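Local coordinates for protein putative dehydrogenase (Pseudarthrobacter phenanthrenivorans, PDB 6A3F) that oxidises the anhydrosugar levoglucosan to 3-dehydrolevoglucosan with NAD(+) as the electron acceptor, working as a homotetramer, at residues Gly208-His213 with Val282-Asn287; Thr180-Trp185 with Asn292-Phe297; Ala230-Trp235 with Asp391-Ser396. One frame throughout, in Å; residues are numbered along the deposited sequence.

Contact 1: residues Gly208-His213 with Val282-Asn287; sequences GDIATH and VEATRN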
loop_
_atom_site.group_PDB
_atom_site.type_symbol
_atom_site.label_atom_id
_atom_site.label_comp_id
_atom_site.label_asym_id
_atom_site.label_seq_id
_atom_site.Cartn_x
_atom_site.Cartn_y
_atom_site.Cartn_z
ATOM N N GLY B 208 -12.351 22.627 -15.348
ATOM C CA GLY B 208 -11.290 23.114 -16.205
ATOM C C GLY B 208 -9.889 22.930 -15.625
ATOM O O GLY B 208 -8.899 22.837 -16.369
ATOM N N ASP B 209 -9.777 23.059 -14.309
ATOM C CA ASP B 209 -8.487 23.081 -13.656
ATOM C C ASP B 209 -7.875 21.664 -13.527
ATOM O O ASP B 209 -6.658 21.486 -13.777
ATOM C CB ASP B 209 -8.600 23.705 -12.264
ATOM C CG ASP B 209 -7.262 24.006 -11.629
ATOM O OD1 ASP B 209 -6.300 24.239 -12.366
ATOM O OD2 ASP B 209 -7.190 24.035 -10.381
ATOM N N ILE B 210 -8.695 20.695 -13.130
ATOM C CA ILE B 210 -8.121 19.362 -12.801
ATOM C C ILE B 210 -8.824 18.252 -13.573
ATOM O O ILE B 210 -8.165 17.299 -13.997
ATOM C CB ILE B 210 -8.047 19.102 -11.292
ATOM C CG1 ILE B 210 -9.369 19.345 -10.570
ATOM C CG2 ILE B 210 -6.883 19.895 -10.700
ATOM C CD1 ILE B 210 -9.379 18.944 -9.092
ATOM N N ALA B 211 -10.114 18.339 -13.841
ATOM C CA ALA B 211 -10.677 17.244 -14.643
ATOM C C ALA B 211 -10.076 17.191 -16.045
ATOM O O ALA B 211 -9.993 16.104 -16.623
ATOM C CB ALA B 211 -12.177 17.355 -14.685
ATOM N N THR B 212 -9.682 18.335 -16.631
ATOM C CA THR B 212 -9.110 18.335 -17.981
ATOM C C THR B 212 -7.852 17.453 -18.037
ATOM O O THR B 212 -7.596 16.842 -19.073
ATOM C CB THR B 212 -8.828 19.761 -18.461
ATOM O OG1 THR B 212 -8.017 20.352 -17.450
ATOM C CG2 THR B 212 -10.091 20.595 -18.662
ATOM N N HIS B 213 -7.062 17.408 -16.953
ATOM C CA HIS B 213 -5.875 16.516 -16.925
ATOM C C HIS B 213 -6.305 15.049 -17.103
ATOM O O HIS B 213 -5.681 14.248 -17.846
ATOM C CB HIS B 213 -5.088 16.712 -15.621
ATOM C CG HIS B 213 -4.307 17.971 -15.532
ATOM N ND1 HIS B 213 -3.339 18.266 -16.417
ATOM C CD2 HIS B 213 -4.313 18.975 -14.601
ATOM C CE1 HIS B 213 -2.788 19.430 -16.074
ATOM N NE2 HIS B 213 -3.369 19.889 -14.960
ATOM N N VAL B 282 -15.318 9.996 -14.982
ATOM C CA VAL B 282 -14.297 10.916 -14.479
ATOM C C VAL B 282 -14.890 11.690 -13.291
ATOM O O VAL B 282 -16.061 12.141 -13.331
ATOM C CB VAL B 282 -13.780 11.868 -15.578
ATOM C CG1 VAL B 282 -13.040 13.064 -14.970
ATOM C CG2 VAL B 282 -12.909 11.153 -16.591
ATOM N N GLU B 283 -14.131 11.790 -12.201
ATOM C CA GLU B 283 -14.567 12.547 -11.038
ATOM C C GLU B 283 -13.398 13.415 -10.621
ATOM O O GLU B 283 -12.245 12.891 -10.489
ATOM C CB GLU B 283 -14.994 11.635 -9.884
ATOM C CG GLU B 283 -15.441 12.332 -8.628
ATOM C CD GLU B 283 -16.034 11.376 -7.601
ATOM O OE1 GLU B 283 -16.678 10.323 -8.012
ATOM O OE2 GLU B 283 -15.837 11.668 -6.397
ATOM N N ALA B 284 -13.679 14.675 -10.340
ATOM C CA ALA B 284 -12.624 15.577 -9.816
ATOM C C ALA B 284 -13.232 16.456 -8.719
ATOM O O ALA B 284 -14.419 16.803 -8.790
ATOM C CB ALA B 284 -11.969 16.361 -10.935
ATOM N N THR B 285 -12.432 16.792 -7.700
ATOM C CA THR B 285 -12.887 17.631 -6.614
ATOM C C THR B 285 -11.698 18.383 -6.001
ATOM O O THR B 285 -10.546 17.919 -6.012
ATOM C CB THR B 285 -13.641 16.802 -5.562
ATOM O OG1 THR B 285 -14.312 17.704 -4.682
ATOM C CG2 THR B 285 -12.729 15.881 -4.769
ATOM N N ARG B 286 -12.038 19.539 -5.418
ATOM C CA ARG B 286 -11.171 20.313 -4.571
ATOM C C ARG B 286 -11.501 20.087 -3.088
ATOM O O ARG B 286 -10.866 20.723 -2.220
ATOM C CB ARG B 286 -11.343 21.789 -4.939
ATOM C CG ARG B 286 -10.838 22.152 -6.311
ATOM C CD ARG B 286 -11.049 23.630 -6.679
ATOM N NE ARG B 286 -10.326 23.946 -7.885
ATOM C CZ ARG B 286 -10.512 25.032 -8.631
ATOM N NH1 ARG B 286 -11.544 25.839 -8.411
ATOM N NH2 ARG B 286 -9.656 25.318 -9.594
ATOM N N ASN B 287 -12.416 19.173 -2.754
ATOM C CA ASN B 287 -12.988 19.074 -1.410
ATOM C C ASN B 287 -12.911 17.641 -0.885
ATOM O O ASN B 287 -13.898 17.108 -0.401
ATOM C CB ASN B 287 -14.438 19.588 -1.375
ATOM C CG ASN B 287 -14.512 21.048 -1.728
ATOM O OD1 ASN B 287 -14.306 21.413 -2.890
ATOM N ND2 ASN B 287 -14.688 21.902 -0.717
HETATM O O HOH W 1 -7.977 22.401 -8.468
#
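Ala211 and Ala284 meet methyl to methyl at the apolar centre, with CB of Ala211 3.9 Å from CB of Ala284. Here helix 206-221 lies on the large mixed beta sheet of the C-terminal substrate-binding domain, the alpha/beta half of the Gfo/Idh/MocA fold. Residues 208-213 run roughly antiparallel to residues 282-285, with axes 7.7 Å apart at closest. The two small alanines let the backbones approach closely, with the CA atoms of Ala211 and Ala284 5.5 Å apart. Val282 extends the apolar patch by setting CG1 near the methyl of Ala211. Ile210 extends it the other way, with its CG1 between the backbone N and the carbonyl carbon (chi1 51°). From there CG1 rests against CB of Ala284, and CD1 of Ile210 reaches on to the carbonyl oxygen of Thr285, 3.4 Å away.

The polar edge begins beyond Ile210. Asp209, which binds levoglucosan, forms a salt bridge with Arg286. The arginine chain is extended from CG to NE, and its end comes back to the helix. OD1 of Asp209 pairs with Lys124, a residue of both the NADH and levoglucosan sites, in a second salt bridge. NH1 of Arg286 is taken by the backbone oxygen of Arg196. The carboxylate thus lies between two cationic groups.

NH2 of Arg286 gives a fairly straight bond to OD2 of Asp209 (2.9 Å, 163°). The oxygen lies in the guanidinium plane but is met from above the carboxylate plane. A water also bridges the pair, donating to OD2 of Asp209 at 2.6 Å and accepting from NE of Arg286.

Contact 2: residues Thr180-Trp185 with Asn292-Phe297; sequences TYLQDW and NNYITF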
loop_
_atom_site.group_PDB
_atom_site.type_symbol
_atom_site.label_atom_id
_atom_site.label_comp_id
_atom_site.label_asym_id
_atom_site.label_seq_id
_atom_site.Cartn_x
_atom_site.Cartn_y
_atom_site.Cartn_z
ATOM N N THR B 180 -9.758 9.816 -11.879
ATOM C CA THR B 180 -10.104 10.803 -10.854
ATOM C C THR B 180 -8.958 11.797 -10.680
ATOM O O THR B 180 -7.813 11.533 -11.008
ATOM C CB THR B 180 -10.476 10.212 -9.499
ATOM O OG1 THR B 180 -9.312 9.715 -8.835
ATOM C CG2 THR B 180 -11.621 9.220 -9.565
ATOM N N TYR B 181 -9.330 12.990 -10.163
ATOM C CA TYR B 181 -8.357 13.938 -9.733
ATOM C C TYR B 181 -8.919 14.558 -8.448
ATOM O O TYR B 181 -9.817 15.397 -8.487
ATOM C CB TYR B 181 -8.050 14.965 -10.814
ATOM C CG TYR B 181 -6.757 15.732 -10.663
ATOM C CD1 TYR B 181 -6.240 16.101 -9.433
ATOM C CD2 TYR B 181 -6.051 16.108 -11.781
ATOM C CE1 TYR B 181 -5.035 16.796 -9.328
ATOM C CE2 TYR B 181 -4.876 16.835 -11.692
ATOM C CZ TYR B 181 -4.376 17.216 -10.462
ATOM O OH TYR B 181 -3.194 17.919 -10.452
ATOM N N LEU B 182 -8.435 14.073 -7.325
ATOM C CA LEU B 182 -8.965 14.514 -6.009
ATOM C C LEU B 182 -7.901 15.383 -5.297
ATOM O O LEU B 182 -6.717 15.030 -5.225
ATOM C CB LEU B 182 -9.332 13.292 -5.175
ATOM C CG LEU B 182 -10.195 12.198 -5.837
ATOM C CD1 LEU B 182 -10.557 11.134 -4.822
ATOM C CD2 LEU B 182 -11.483 12.786 -6.406
ATOM N N GLN B 183 -8.367 16.493 -4.718
ATOM C CA GLN B 183 -7.522 17.466 -4.056
ATOM C C GLN B 183 -8.274 18.027 -2.857
ATOM O O GLN B 183 -9.508 17.829 -2.744
ATOM C CB GLN B 183 -7.178 18.642 -4.965
ATOM C CG GLN B 183 -6.319 18.298 -6.170
ATOM C CD GLN B 183 -5.760 19.519 -6.862
ATOM O OE1 GLN B 183 -6.525 20.401 -7.305
ATOM N NE2 GLN B 183 -4.422 19.554 -7.053
ATOM N N ASP B 184 -7.520 18.722 -1.999
ATOM C CA ASP B 184 -8.095 19.351 -0.778
ATOM C C ASP B 184 -7.529 20.730 -0.528
ATOM O O ASP B 184 -7.794 21.279 0.569
ATOM C CB ASP B 184 -7.980 18.468 0.426
ATOM C CG ASP B 184 -6.581 18.315 0.912
ATOM O OD1 ASP B 184 -5.684 18.959 0.333
ATOM O OD2 ASP B 184 -6.429 17.495 1.814
ATOM N N TRP B 185 -6.810 21.321 -1.495
ATOM C CA TRP B 185 -6.082 22.562 -1.146
ATOM C C TRP B 185 -7.091 23.685 -0.827
ATOM O O TRP B 185 -6.736 24.592 -0.103
ATOM C CB TRP B 185 -5.114 23.016 -2.237
ATOM C CG TRP B 185 -5.759 23.296 -3.558
ATOM C CD1 TRP B 185 -5.944 22.414 -4.591
ATOM C CD2 TRP B 185 -6.241 24.564 -4.022
ATOM N NE1 TRP B 185 -6.579 23.032 -5.623
ATOM C CE2 TRP B 185 -6.793 24.339 -5.302
ATOM C CE3 TRP B 185 -6.370 25.833 -3.439
ATOM C CZ2 TRP B 185 -7.357 25.362 -6.051
ATOM C CZ3 TRP B 185 -6.934 26.849 -4.178
ATOM C CH2 TRP B 185 -7.414 26.614 -5.474
ATOM N N ASN B 292 -4.261 14.998 -2.012
ATOM C CA ASN B 292 -3.398 16.109 -2.323
ATOM C C ASN B 292 -3.318 16.371 -3.832
ATOM O O ASN B 292 -3.639 17.454 -4.268
ATOM C CB ASN B 292 -2.004 15.842 -1.753
ATOM C CG ASN B 292 -2.096 15.266 -0.364
ATOM O OD1 ASN B 292 -1.932 14.043 -0.150
ATOM N ND2 ASN B 292 -2.377 16.137 0.582
ATOM N N ASN B 293 -2.802 15.394 -4.610
ATOM C CA ASN B 293 -2.619 15.523 -6.010
ATOM C C ASN B 293 -2.929 14.152 -6.614
ATOM O O ASN B 293 -2.120 13.551 -7.302
ATOM C CB ASN B 293 -1.246 16.058 -6.392
ATOM C CG ASN B 293 -1.255 16.739 -7.747
ATOM O OD1 ASN B 293 -2.135 17.561 -8.032
ATOM N ND2 ASN B 293 -0.293 16.419 -8.610
ATOM N N TYR B 294 -4.081 13.657 -6.210
ATOM C CA TYR B 294 -4.487 12.277 -6.398
ATOM C C TYR B 294 -5.120 12.115 -7.779
ATOM O O TYR B 294 -6.355 12.056 -7.906
ATOM C CB TYR B 294 -5.422 11.863 -5.269
ATOM C CG TYR B 294 -5.734 10.402 -5.123
ATOM C CD1 TYR B 294 -4.752 9.470 -4.779
ATOM C CD2 TYR B 294 -7.026 9.943 -5.311
ATOM C CE1 TYR B 294 -5.060 8.138 -4.624
ATOM C CE2 TYR B 294 -7.358 8.608 -5.139
ATOM C CZ TYR B 294 -6.371 7.702 -4.790
ATOM O OH TYR B 294 -6.753 6.400 -4.672
ATOM N N ILE B 295 -4.246 12.023 -8.772
ATOM C CA ILE B 295 -4.631 11.745 -10.152
ATOM C C ILE B 295 -4.585 10.235 -10.357
ATOM O O ILE B 295 -3.516 9.623 -10.159
ATOM C CB ILE B 295 -3.722 12.420 -11.169
ATOM C CG1 ILE B 295 -3.324 13.836 -10.735
ATOM C CG2 ILE B 295 -4.382 12.363 -12.550
ATOM C CD1 ILE B 295 -2.313 14.477 -11.634
ATOM N N THR B 296 -5.714 9.622 -10.664
ATOM C CA THR B 296 -5.754 8.142 -10.787
ATOM C C THR B 296 -6.442 7.724 -12.077
ATOM O O THR B 296 -7.286 8.489 -12.663
ATOM C CB THR B 296 -6.498 7.492 -9.615
ATOM O OG1 THR B 296 -7.902 7.742 -9.759
ATOM C CG2 THR B 296 -5.993 8.037 -8.289
ATOM N N PHE B 297 -6.100 6.514 -12.531
ATOM C CA PHE B 297 -7.024 5.881 -13.468
ATOM C C PHE B 297 -6.962 4.386 -13.223
ATOM O O PHE B 297 -5.946 3.868 -12.682
ATOM C CB PHE B 297 -6.702 6.249 -14.921
ATOM C CG PHE B 297 -5.310 5.924 -15.397
ATOM C CD1 PHE B 297 -4.960 4.621 -15.762
ATOM C CD2 PHE B 297 -4.384 6.946 -15.588
ATOM C CE1 PHE B 297 -3.684 4.350 -16.238
ATOM C CE2 PHE B 297 -3.127 6.664 -16.107
ATOM C CZ PHE B 297 -2.781 5.367 -16.412
HETATM O O HOH W 2 -4.707 19.524 -2.771
#
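Tyr181 lies alongside Ile295, and the isoleucine covers one ring face. CG1 of Ile295 stands 3.5 Å from the ring centroid of Tyr181, close to the ring normal, in a CH-pi contact. The tyrosine CG is anti to its backbone N (chi1 -161°), which carries the hydroxyl along to Asn293. There OH of Tyr181 donates to OD1 of Asn293 at 2.7 Å, with ring and amide planes 71° apart. NE2 of Gln183, a levoglucosan-binding residue, adds a weak bond to the same OD1. ND2 of Asn293 bonds the hydroxyl of Tyr153, another residue of that site.

These residues belong to strands 174-182 and 294-301, antiparallel neighbours in the mixed sheet of the C-terminal domain. Tyr181 and Ile295 form a non-hydrogen-bonded pair. Thr180 with Thr296 and Leu182 with Tyr294 are hydrogen-bonded pairs, whose side chains occupy the other face of the sheet. Both threonines hold OG1 between backbone N and carbonyl carbon (chi1 73° in each). OG1 of Thr180 and OG1 of Thr296 share a hydrogen bond of 2.6 Å. Thr296 CG2 lies over one face of the Tyr294 ring, while CD1 of Leu182 touches the ring edge at CD2 of Tyr294 (3.8 Å).

Contact 3: residues Ala230-Trp235 with Asp391-Ser396; sequences AVLSTW and DAIVES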
loop_
_atom_site.group_PDB
_atom_site.type_symbol
_atom_site.label_atom_id
_atom_site.label_comp_id
_atom_site.label_asym_id
_atom_site.label_seq_id
_atom_site.Cartn_x
_atom_site.Cartn_y
_atom_site.Cartn_z
ATOM N N ALA B 230 -23.469 14.394 -16.665
ATOM C CA ALA B 230 -22.658 14.942 -15.577
ATOM C C ALA B 230 -23.497 15.567 -14.468
ATOM O O ALA B 230 -24.658 15.915 -14.627
ATOM C CB ALA B 230 -21.674 15.965 -16.088
ATOM N N VAL B 231 -22.814 15.762 -13.336
ATOM C CA VAL B 231 -23.312 16.539 -12.224
ATOM C C VAL B 231 -22.182 17.448 -11.748
ATOM O O VAL B 231 -21.098 16.956 -11.451
ATOM C CB VAL B 231 -23.822 15.669 -11.052
ATOM C CG1 VAL B 231 -24.221 16.529 -9.841
ATOM C CG2 VAL B 231 -24.958 14.746 -11.467
ATOM N N LEU B 232 -22.462 18.758 -11.601
ATOM C CA LEU B 232 -21.516 19.695 -10.999
ATOM C C LEU B 232 -22.000 20.112 -9.614
ATOM O O LEU B 232 -23.175 20.378 -9.423
ATOM C CB LEU B 232 -21.398 20.930 -11.889
ATOM C CG LEU B 232 -20.902 20.686 -13.299
ATOM C CD1 LEU B 232 -21.152 21.929 -14.143
ATOM C CD2 LEU B 232 -19.425 20.329 -13.311
ATOM N N SER B 233 -21.082 20.225 -8.675
ATOM C CA SER B 233 -21.407 20.565 -7.345
ATOM C C SER B 233 -20.493 21.693 -6.875
ATOM O O SER B 233 -19.300 21.750 -7.246
ATOM C CB SER B 233 -21.300 19.372 -6.437
ATOM O OG SER B 233 -22.093 18.288 -6.899
ATOM N N THR B 234 -21.076 22.609 -6.086
ATOM C CA THR B 234 -20.319 23.643 -5.390
ATOM C C THR B 234 -20.580 23.470 -3.905
ATOM O O THR B 234 -21.754 23.484 -3.457
ATOM C CB THR B 234 -20.674 25.054 -5.866
ATOM O OG1 THR B 234 -20.408 25.117 -7.261
ATOM C CG2 THR B 234 -19.889 26.125 -5.138
ATOM N N TRP B 235 -19.515 23.198 -3.150
ATOM C CA TRP B 235 -19.618 22.870 -1.741
ATOM C C TRP B 235 -19.299 24.061 -0.825
ATOM O O TRP B 235 -19.714 24.039 0.319
ATOM C CB TRP B 235 -18.635 21.752 -1.408
ATOM C CG TRP B 235 -18.838 20.502 -2.195
ATOM C CD1 TRP B 235 -17.898 19.829 -2.918
ATOM C CD2 TRP B 235 -20.023 19.693 -2.207
ATOM N NE1 TRP B 235 -18.439 18.675 -3.425
ATOM C CE2 TRP B 235 -19.737 18.576 -3.036
ATOM C CE3 TRP B 235 -21.317 19.841 -1.685
ATOM C CZ2 TRP B 235 -20.671 17.581 -3.304
ATOM C CZ3 TRP B 235 -22.242 18.850 -1.963
ATOM C CH2 TRP B 235 -21.919 17.745 -2.760
ATOM N N ASP B 391 -17.491 21.793 -22.422
ATOM C CA ASP B 391 -18.786 22.479 -22.715
ATOM C C ASP B 391 -19.959 21.492 -22.671
ATOM O O ASP B 391 -21.032 21.840 -22.171
ATOM C CB ASP B 391 -18.738 23.149 -24.077
ATOM C CG ASP B 391 -17.947 24.454 -24.045
ATOM O OD1 ASP B 391 -17.641 24.968 -22.949
ATOM O OD2 ASP B 391 -17.694 24.951 -25.121
ATOM N N ALA B 392 -19.738 20.269 -23.144
ATOM C CA ALA B 392 -20.746 19.225 -23.129
ATOM C C ALA B 392 -21.080 18.799 -21.699
ATOM O O ALA B 392 -22.232 18.548 -21.367
ATOM C CB ALA B 392 -20.324 18.061 -23.984
ATOM N N ILE B 393 -20.087 18.748 -20.838
ATOM C CA ILE B 393 -20.305 18.368 -19.448
ATOM C C ILE B 393 -21.181 19.415 -18.754
ATOM O O ILE B 393 -22.120 19.099 -18.031
ATOM C CB ILE B 393 -18.924 18.155 -18.778
ATOM C CG1 ILE B 393 -18.313 16.832 -19.255
ATOM C CG2 ILE B 393 -19.082 18.256 -17.284
ATOM C CD1 ILE B 393 -16.888 16.583 -18.760
ATOM N N VAL B 394 -20.884 20.668 -19.000
ATOM C CA VAL B 394 -21.643 21.785 -18.370
ATOM C C VAL B 394 -23.100 21.781 -18.864
ATOM O O VAL B 394 -24.022 21.865 -18.082
ATOM C CB VAL B 394 -20.955 23.129 -18.656
ATOM C CG1 VAL B 394 -21.798 24.297 -18.151
ATOM C CG2 VAL B 394 -19.561 23.210 -18.044
ATOM N N GLU B 395 -23.290 21.634 -20.138
ATOM C CA GLU B 395 -24.646 21.544 -20.711
ATOM C C GLU B 395 -25.385 20.296 -20.191
ATOM O O GLU B 395 -26.571 20.341 -19.781
ATOM C CB GLU B 395 -24.503 21.472 -22.215
ATOM C CG GLU B 395 -25.839 21.445 -22.927
ATOM C CD GLU B 395 -25.756 21.207 -24.414
ATOM O OE1 GLU B 395 -24.656 21.332 -24.986
ATOM O OE2 GLU B 395 -26.806 20.902 -25.001
ATOM N N SER B 396 -24.698 19.147 -20.205
ATOM C CA SER B 396 -25.282 17.937 -19.637
ATOM C C SER B 396 -25.763 18.139 -18.191
ATOM O O SER B 396 -26.866 17.665 -17.789
ATOM C CB SER B 396 -24.320 16.765 -19.684
ATOM O OG SER B 396 -24.773 15.797 -18.761
#
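Ser396 has its hydroxyl turned anti to the backbone N (chi1 161°), and this carries OG across to the backbone of Ala230. Ile393 has CG2 in the corresponding place, anti to its own N, with CG1 beside that N. The CG2 branch therefore meets the strand. The distance from CG2 of Ile393 to CB of Ala230 is 3.7 Å. The alanine methyl, CB of Ala230, also lies 3.7 Å from the carbonyl oxygen of Ile393, so it is set against the helix backbone as well as the side chain.

The N-H of Ala230 donates to OG of Ser396 at 2.8 Å, with a noticeably bent angle of 140°. The same hydroxyl bonds the carbonyl oxygen of Ser401. One serine oxygen thus joins the strand to the chain that follows the helix.

Leu232, two residues on, points its CB the same way as Ala230. Its two methyls meet different residues. CD2 of Leu232 faces CG2 of Ile393 at a loose 4.5 Å, and CD1 lies 4.4 Å from CG2 of Val394. This end is nearer the surface than the Ala230 end.

The contact is a helix packed across a strand at close to a right angle, 82° between the short segments. Helix 380-399 crosses strand 225-233 near one edge of the mixed sheet. Ile393 also touches Val268 and Thr270 of strand 267-274, and Ser396 touches Val403 of strand 403-404, the last strand of the sheet within this chain, next to 225-233.

From the N terminus, the chain first forms the nucleotide-binding Rossmann domain and then enters the C-terminal domain. Segment 180-185 comes first and meets 292-297 to close the loop of contact 2. Contact 1 closes a shorter loop, from 208-213 to 282-287, nested inside that one. Segment 230-235 lies within both loops, but its partner 391-396 comes far later, so contact 3 closes a long loop that crosses the other two. All three reach the same mixed sheet. Contacts 1 and 2 adjoin through strands 279-285 and 174-182, where Tyr181 N probably bonds Glu283 O. Contact 3 ties in the late helix 380-399, and Trp235 packs on Asn287 of contact 1.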